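Local coordinates for protein DNA polymerase III subunit beta (Deinococcus radiodurans, PDB 4TRT) that probably encircles DNA as a ring-shaped dimer and tethers DNA polymerases and other proteins to it, giving them processivity, at residues L267-A272 against E290-R295; L313-R318 against A355-L360. All blocks are in the same frame, centred on the assembly; numbering follows the deposited sequence.

Contact 1. Residues L267-A272 against E290-R295; sequences LADKNA and EGDYGR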
ATOM      1  N   LEU A 267       6.212  -4.042 -22.876  1.00 43.19           N
ATOM      2  CA  LEU A 267       6.064  -3.499 -24.243  1.00 45.89           C
ATOM      3  C   LEU A 267       5.032  -4.220 -25.139  1.00 47.27           C
ATOM      4  O   LEU A 267       4.846  -3.831 -26.291  1.00 49.52           O
ATOM      5  CB  LEU A 267       7.422  -3.409 -24.950  1.00 44.29           C
ATOM      6  CG  LEU A 267       8.314  -2.275 -24.418  1.00 45.48           C
ATOM      7  CD1 LEU A 267       9.616  -2.216 -25.193  1.00 46.70           C
ATOM      8  CD2 LEU A 267       7.631  -0.899 -24.452  1.00 47.15           C
ATOM      9  N   ALA A 268       4.330  -5.219 -24.596  1.00 47.42           N
ATOM     10  CA  ALA A 268       3.203  -5.856 -25.298  1.00 50.84           C
ATOM     11  C   ALA A 268       2.037  -4.862 -25.382  1.00 57.76           C
ATOM     12  O   ALA A 268       1.900  -3.987 -24.517  1.00 59.21           O
ATOM     13  CB  ALA A 268       2.790  -7.145 -24.586  1.00 48.58           C
ATOM     14  N   ASP A 269       1.227  -4.939 -26.442  1.00 64.05           N
ATOM     15  CA  ASP A 269       0.156  -3.954 -26.623  1.00 69.70           C
ATOM     16  C   ASP A 269      -0.880  -4.073 -25.514  1.00 71.64           C
ATOM     17  O   ASP A 269      -1.220  -5.181 -25.092  1.00 62.50           O
ATOM     18  CB  ASP A 269      -0.508  -4.048 -28.016  1.00 72.65           C
ATOM     19  CG  ASP A 269      -0.008  -2.978 -28.982  1.00 74.78           C
ATOM     20  OD1 ASP A 269       0.435  -1.899 -28.525  1.00 74.55           O
ATOM     21  OD2 ASP A 269      -0.063  -3.209 -30.207  1.00 76.75           O
ATOM     22  N   LYS A 270      -1.381  -2.914 -25.078  1.00 79.69           N
ATOM     23  CA  LYS A 270      -2.305  -2.803 -23.942  1.00 86.48           C
ATOM     24  C   LYS A 270      -3.420  -3.851 -23.993  1.00 88.07           C
ATOM     25  O   LYS A 270      -3.866  -4.342 -22.950  1.00 89.57           O
ATOM     26  CB  LYS A 270      -2.915  -1.386 -23.862  1.00 92.35           C
ATOM     27  CG  LYS A 270      -1.942  -0.233 -23.593  1.00 95.45           C
ATOM     28  CD  LYS A 270      -0.726  -0.566 -22.730  1.00 94.19           C
ATOM     29  CE  LYS A 270       0.152   0.668 -22.561  1.00 96.28           C
ATOM     30  NZ  LYS A 270       1.118   0.535 -21.440  1.00 94.99           N
ATOM     31  N   ASN A 271      -3.888  -4.176 -25.197  1.00 89.23           N
ATOM     32  CA  ASN A 271      -4.673  -5.388 -25.368  1.00 88.87           C
ATOM     33  C   ASN A 271      -4.570  -6.028 -26.754  1.00 86.25           C
ATOM     34  O   ASN A 271      -5.397  -5.804 -27.638  1.00 87.73           O
ATOM     35  CB  ASN A 271      -6.137  -5.182 -24.951  1.00 93.41           C
ATOM     36  CG  ASN A 271      -6.775  -6.464 -24.435  1.00 94.22           C
ATOM     37  OD1 ASN A 271      -6.130  -7.516 -24.387  1.00 87.44           O
ATOM     38  ND2 ASN A 271      -8.043  -6.382 -24.040  1.00 95.46           N
ATOM     39  N   ALA A 272      -3.504  -6.801 -26.917  1.00 81.01           N
ATOM     40  CA  ALA A 272      -3.447  -7.892 -27.876  1.00 76.32           C
ATOM     41  C   ALA A 272      -3.192  -9.160 -27.051  1.00 71.05           C
ATOM     42  O   ALA A 272      -2.299  -9.956 -27.374  1.00 69.55           O
ATOM     43  CB  ALA A 272      -2.332  -7.671 -28.880  1.00 78.38           C
ATOM     44  N   GLU A 290       6.133  -6.655 -28.564  1.00 46.68           N
ATOM     45  CA  GLU A 290       6.178  -5.459 -29.382  1.00 51.34           C
ATOM     46  C   GLU A 290       4.822  -4.796 -29.360  1.00 51.56           C
ATOM     47  O   GLU A 290       3.800  -5.472 -29.314  1.00 50.35           O
ATOM     48  CB  GLU A 290       6.564  -5.824 -30.812  1.00 54.98           C
ATOM     49  CG  GLU A 290       6.728  -4.633 -31.728  1.00 61.19           C
ATOM     50  CD  GLU A 290       7.378  -4.993 -33.054  1.00 65.75           C
ATOM     51  OE1 GLU A 290       7.708  -6.182 -33.260  1.00 66.63           O
ATOM     52  OE2 GLU A 290       7.550  -4.082 -33.897  1.00 71.97           O
ATOM     53  N   GLY A 291       4.832  -3.470 -29.371  1.00 53.58           N
ATOM     54  CA  GLY A 291       3.613  -2.676 -29.334  1.00 56.16           C
ATOM     55  C   GLY A 291       3.856  -1.284 -29.862  1.00 58.49           C
ATOM     56  O   GLY A 291       4.855  -1.032 -30.536  1.00 59.36           O
ATOM     57  N   ASP A 292       2.941  -0.374 -29.538  1.00 62.32           N
ATOM     58  CA  ASP A 292       2.990   0.985 -30.055  1.00 66.15           C
ATOM     59  C   ASP A 292       4.183   1.800 -29.553  1.00 65.03           C
ATOM     60  O   ASP A 292       4.614   2.732 -30.231  1.00 64.33           O
ATOM     61  CB  ASP A 292       1.698   1.730 -29.708  1.00 71.13           C
ATOM     62  CG  ASP A 292       0.488   1.190 -30.459  1.00 73.96           C
ATOM     63  OD1 ASP A 292       0.630   0.805 -31.640  1.00 75.58           O
ATOM     64  OD2 ASP A 292      -0.611   1.167 -29.867  1.00 76.13           O
ATOM     65  N   TYR A 293       4.716   1.448 -28.383  1.00 61.61           N
ATOM     66  CA  TYR A 293       5.797   2.232 -27.755  1.00 63.19           C
ATOM     67  C   TYR A 293       7.194   1.756 -28.130  1.00 59.46           C
ATOM     68  O   TYR A 293       8.165   2.510 -28.034  1.00 58.95           O
ATOM     69  CB  TYR A 293       5.650   2.219 -26.239  1.00 64.33           C
ATOM     70  CG  TYR A 293       4.391   2.903 -25.773  1.00 69.03           C
ATOM     71  CD1 TYR A 293       4.338   4.289 -25.649  1.00 73.68           C
ATOM     72  CD2 TYR A 293       3.248   2.167 -25.477  1.00 70.46           C
ATOM     73  CE1 TYR A 293       3.183   4.926 -25.229  1.00 76.93           C
ATOM     74  CE2 TYR A 293       2.087   2.798 -25.056  1.00 74.92           C
ATOM     75  CZ  TYR A 293       2.060   4.173 -24.935  1.00 76.96           C
ATOM     76  OH  TYR A 293       0.912   4.803 -24.519  1.00 83.57           O
ATOM     77  N   GLY A 294       7.287   0.505 -28.556  1.00 55.91           N
ATOM     78  CA  GLY A 294       8.554  -0.078 -28.942  1.00 54.10           C
ATOM     79  C   GLY A 294       8.482  -1.589 -28.882  1.00 50.31           C
ATOM     80  O   GLY A 294       7.400  -2.169 -28.997  1.00 47.69           O
ATOM     81  N   ARG A 295       9.638  -2.216 -28.686  1.00 49.72           N
ATOM     82  CA  ARG A 295       9.769  -3.679 -28.720  1.00 48.05           C
ATOM     83  C   ARG A 295      10.857  -4.113 -27.750  1.00 45.99           C
ATOM     84  O   ARG A 295      11.805  -3.351 -27.503  1.00 44.63           O
ATOM     85  CB  ARG A 295      10.066  -4.139 -30.156  1.00 53.32           C
ATOM     86  CG  ARG A 295      11.524  -4.040 -30.578  1.00 58.94           C
ATOM     87  CD  ARG A 295      11.726  -3.741 -32.066  1.00 66.96           C
ATOM     88  NE  ARG A 295      13.085  -4.110 -32.504  1.00 70.96           N
ATOM     89  CZ  ARG A 295      13.793  -3.458 -33.431  1.00 75.10           C
ATOM     90  NH1 ARG A 295      13.317  -2.368 -34.034  1.00 78.35           N
ATOM     91  NH2 ARG A 295      15.014  -3.893 -33.743  1.00 76.04           N
TER
HETATM   92  O   HOH W   1       4.808  -0.963 -26.694  1.00 48.60           O
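The tight turn of a beta hairpin, G291 to G294, packs here against the loop L267-K270 in the C-terminal domain of the sliding clamp. The hairpin closes on itself through G291 N to G294 O, with a weak bond in return. One direct hydrogen bond joins the two segments. D292 N gives its hydrogen to OD1 of D269 over 3.1 Å, bent to 148°. It meets this oxygen on the syn side, 33° out of the carboxylate plane. The same OD1 lies 3.5 Å from OD2 of D292, an approach of like charges. This would be expected to weaken the grip or to favour a proton on one of the two groups. A water makes a second link. It donates to L267 O at 2.9 Å and accepts from Y293 N at 2.9 Å. It also sits in the plane of the Y293 ring, at its edge. G291 leaves room for this arrangement, because a side chain there would run into L267 O and D269 OD1. L267 carries the apolar part. Its CG stands anti to the carbonyl carbon (chi1 -73°), and the two methyls divide the work. CD1 touches R295 O at 3.4 Å, while CD2 comes to 4.1 Å from CB of Y293. On the exposed side the K270 chain crosses that of Y293 at about a right angle, with CE 3.8 Å from CE2 of the ring. The loop follows helix 254-265 and leads to strand 275-281; the turn joins strands 284-290 and 294-301. R295 extends this sheet into an antiparallel strand of the second subunit and forms a salt bridge with E95 there. L267 packs on F105, and Y293 on L74, both of that second subunit.

Contact 2. Residues L313-R318 against A355-L360; sequences LAFNAR and AVMVTL. Unlike the reference sequence in segment 355-360: A355 (reference Gly), V356 (reference Gly), M357 (reference His), V358 (reference Gly), T359 (reference His), L360 (reference Ala).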
ATOM      1  N   LEU A 313       6.536 -19.901 -30.171  1.00 37.95           N
ATOM      2  CA  LEU A 313       5.187 -19.912 -29.619  1.00 38.21           C
ATOM      3  C   LEU A 313       4.805 -18.510 -29.151  1.00 38.73           C
ATOM      4  O   LEU A 313       5.680 -17.668 -28.924  1.00 39.32           O
ATOM      5  CB  LEU A 313       5.091 -20.883 -28.435  1.00 36.67           C
ATOM      6  CG  LEU A 313       5.663 -22.294 -28.590  1.00 37.22           C
ATOM      7  CD1 LEU A 313       7.059 -22.376 -27.982  1.00 35.70           C
ATOM      8  CD2 LEU A 313       4.734 -23.334 -27.978  1.00 35.64           C
ATOM      9  N   ALA A 314       3.502 -18.269 -29.035  1.00 37.06           N
ATOM     10  CA  ALA A 314       2.965 -17.006 -28.531  1.00 37.24           C
ATOM     11  C   ALA A 314       2.013 -17.294 -27.387  1.00 36.59           C
ATOM     12  O   ALA A 314       1.113 -18.136 -27.522  1.00 36.38           O
ATOM     13  CB  ALA A 314       2.219 -16.268 -29.644  1.00 38.02           C
ATOM     14  N   PHE A 315       2.201 -16.580 -26.279  1.00 36.43           N
ATOM     15  CA  PHE A 315       1.398 -16.724 -25.067  1.00 36.29           C
ATOM     16  C   PHE A 315       0.921 -15.366 -24.521  1.00 36.83           C
ATOM     17  O   PHE A 315       1.576 -14.344 -24.707  1.00 35.99           O
ATOM     18  CB  PHE A 315       2.225 -17.386 -23.946  1.00 35.39           C
ATOM     19  CG  PHE A 315       2.613 -18.822 -24.213  1.00 35.30           C
ATOM     20  CD1 PHE A 315       1.673 -19.834 -24.163  1.00 36.18           C
ATOM     21  CD2 PHE A 315       3.922 -19.159 -24.502  1.00 36.04           C
ATOM     22  CE1 PHE A 315       2.032 -21.158 -24.405  1.00 37.10           C
ATOM     23  CE2 PHE A 315       4.289 -20.478 -24.753  1.00 35.46           C
ATOM     24  CZ  PHE A 315       3.346 -21.482 -24.696  1.00 35.24           C
ATOM     25  N   ASN A 316      -0.194 -15.395 -23.797  1.00 37.54           N
ATOM     26  CA  ASN A 316      -0.615 -14.284 -22.931  1.00 39.00           C
ATOM     27  C   ASN A 316       0.374 -14.201 -21.761  1.00 38.89           C
ATOM     28  O   ASN A 316       0.373 -15.081 -20.879  1.00 36.21           O
ATOM     29  CB  ASN A 316      -2.053 -14.559 -22.443  1.00 39.10           C
ATOM     30  CG  ASN A 316      -2.644 -13.440 -21.602  1.00 39.49           C
ATOM     31  OD1 ASN A 316      -1.955 -12.742 -20.848  1.00 40.93           O
ATOM     32  ND2 ASN A 316      -3.946 -13.281 -21.716  1.00 41.20           N
ATOM     33  N   ALA A 317       1.207 -13.151 -21.746  1.00 37.48           N
ATOM     34  CA  ALA A 317       2.221 -12.985 -20.682  1.00 38.12           C
ATOM     35  C   ALA A 317       1.641 -12.999 -19.257  1.00 37.95           C
ATOM     36  O   ALA A 317       2.281 -13.505 -18.328  1.00 37.77           O
ATOM     37  CB  ALA A 317       3.037 -11.706 -20.892  1.00 35.65           C
ATOM     38  N   ARG A 318       0.460 -12.442 -19.072  1.00 39.14           N
ATOM     39  CA  ARG A 318      -0.168 -12.445 -17.754  1.00 42.82           C
ATOM     40  C   ARG A 318      -0.494 -13.876 -17.319  1.00 41.28           C
ATOM     41  O   ARG A 318      -0.282 -14.248 -16.162  1.00 40.73           O
ATOM     42  CB  ARG A 318      -1.450 -11.586 -17.719  1.00 47.21           C
ATOM     43  CG  ARG A 318      -2.157 -11.661 -16.357  1.00 53.78           C
ATOM     44  CD  ARG A 318      -3.302 -10.668 -16.224  1.00 61.63           C
ATOM     45  NE  ARG A 318      -2.890  -9.270 -16.399  1.00 68.05           N
ATOM     46  CZ  ARG A 318      -2.283  -8.516 -15.477  1.00 72.73           C
ATOM     47  NH1 ARG A 318      -1.975  -9.010 -14.279  1.00 75.24           N
ATOM     48  NH2 ARG A 318      -1.968  -7.252 -15.761  1.00 73.88           N
ATOM     49  N   ALA A 355       0.728 -26.618 -14.464  1.00 33.55           N
ATOM     50  CA  ALA A 355      -0.100 -25.663 -15.200  1.00 35.31           C
ATOM     51  C   ALA A 355      -0.153 -26.107 -16.659  1.00 35.23           C
ATOM     52  O   ALA A 355       0.869 -26.490 -17.229  1.00 32.87           O
ATOM     53  CB  ALA A 355       0.477 -24.258 -15.118  1.00 33.07           C
ATOM     54  N   VAL A 356      -1.343 -26.050 -17.254  1.00 35.98           N
ATOM     55  CA  VAL A 356      -1.496 -26.227 -18.684  1.00 36.29           C
ATOM     56  C   VAL A 356      -1.860 -24.872 -19.261  1.00 37.05           C
ATOM     57  O   VAL A 356      -2.788 -24.206 -18.775  1.00 35.76           O
ATOM     58  CB  VAL A 356      -2.588 -27.257 -19.034  1.00 37.60           C
ATOM     59  CG1 VAL A 356      -2.784 -27.359 -20.556  1.00 37.86           C
ATOM     60  CG2 VAL A 356      -2.238 -28.610 -18.435  1.00 39.79           C
ATOM     61  N   MET A 357      -1.103 -24.475 -20.276  1.00 36.86           N
ATOM     62  CA  MET A 357      -1.262 -23.199 -20.962  1.00 42.50           C
ATOM     63  C   MET A 357      -1.630 -23.439 -22.409  1.00 40.76           C
ATOM     64  O   MET A 357      -1.041 -24.307 -23.051  1.00 39.19           O
ATOM     65  CB  MET A 357       0.088 -22.491 -20.996  1.00 45.41           C
ATOM     66  CG  MET A 357       0.516 -21.864 -19.689  1.00 49.07           C
ATOM     67  SD  MET A 357       0.246 -20.090 -19.622  1.00 46.56           S
ATOM     68  CE  MET A 357       0.200 -19.486 -21.312  1.00 49.22           C
ATOM     69  N   VAL A 358      -2.558 -22.653 -22.931  1.00 40.88           N
ATOM     70  CA  VAL A 358      -2.836 -22.625 -24.355  1.00 39.70           C
ATOM     71  C   VAL A 358      -2.059 -21.496 -25.029  1.00 38.83           C
ATOM     72  O   VAL A 358      -1.704 -20.520 -24.379  1.00 36.34           O
ATOM     73  CB  VAL A 358      -4.344 -22.463 -24.621  1.00 44.25           C
ATOM     74  CG1 VAL A 358      -5.111 -23.607 -23.947  1.00 42.41           C
ATOM     75  CG2 VAL A 358      -4.858 -21.095 -24.166  1.00 40.33           C
ATOM     76  N   THR A 359      -1.763 -21.657 -26.323  1.00 40.83           N
ATOM     77  CA  THR A 359      -1.099 -20.603 -27.106  1.00 39.45           C
ATOM     78  C   THR A 359      -2.137 -19.573 -27.587  1.00 42.93           C
ATOM     79  O   THR A 359      -3.333 -19.861 -27.602  1.00 42.29           O
ATOM     80  CB  THR A 359      -0.323 -21.188 -28.320  1.00 40.37           C
ATOM     81  OG1 THR A 359      -1.196 -21.960 -29.146  1.00 41.35           O
ATOM     82  CG2 THR A 359       0.827 -22.066 -27.861  1.00 37.67           C
ATOM     83  N   LEU A 360      -1.673 -18.381 -27.960  1.00 42.74           N
ATOM     84  CA  LEU A 360      -2.526 -17.376 -28.630  1.00 47.49           C
ATOM     85  C   LEU A 360      -2.702 -17.771 -30.096  1.00 52.30           C
ATOM     86  O   LEU A 360      -1.767 -18.281 -30.716  1.00 53.70           O
ATOM     87  CB  LEU A 360      -1.895 -15.984 -28.542  1.00 45.38           C
ATOM     88  CG  LEU A 360      -1.766 -15.387 -27.132  1.00 43.37           C
ATOM     89  CD1 LEU A 360      -0.926 -14.109 -27.143  1.00 44.08           C
ATOM     90  CD2 LEU A 360      -3.134 -15.090 -26.529  1.00 45.08           C
TER
HETATM   91  O   HOH W   2      -1.723 -17.771 -23.778  1.00 41.01           O
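A314 and L360 share the single direct hydrogen bond between the end of strand 310-316 and the C-terminal tail that follows strand 353-357. L360 N donates to A314 O at 2.8 Å, nearly straight at 167°. The donor lies above the carbonyl plane, 37° out of it. A water adds a second polar link: it accepts from N316 N at 2.8 Å and donates to V358 O at 2.8 Å. It lies in the plane of the F315 ring, at its edge. The F315 backbone bonds to V276, while these two links serve its neighbours A314 and N316. N316 also caps helix 317-324. Its OD1 takes a weak bond from R318 N and a further one from N274 ND2.

Apolar contacts centre on F315 and L360. The F315 ring receives T359 CG2 obliquely, 3.8 Å from CE1, and V358 O at its edge. M357, bent at chi2 and chi3, brings CE to 3.2 Å from CD1 of F315. That is short for two carbons, so the exact place of this methyl is doubtful. F278 meets the ring edge-to-face. An alanine in place of F315 would probably leave T359 CG2 and F278 without their aromatic partner and open a gap beside M357. The L360 side chain lies over the backbone at F315 and N316, with CD1 3.4 Å from F315 C, while its CB lies 4.3 Å from A314 CB.

Every residue of 355-360 differs from the reference sequence. In bacterial clamps the C-terminal tail borders the cleft that binds partner proteins. The chemistry here is a buried apolar core with few polar links, one direct backbone bond and one water bridge, consistent with a tail held against the strand as far as L360.

Both contacts reach the same four-stranded antiparallel sheet of the C-terminal domain, but at different places. Contact 1 lies at the hairpin turn between 284-290 and 294-301. Contact 2 lies on 310-316, the strand at the other edge of the sheet. Their centres are about 17 Å apart. Their nearest atoms are about 4 Å apart and do not touch. The loop that carries contact 1 runs on through N273 and N274. In contact 2, L360 packs on N273, and N316 bonds to N274. Contact 1 faces the second subunit at the ring interface. Contact 2 is buried and touches no other chain. Neither holds a ligand.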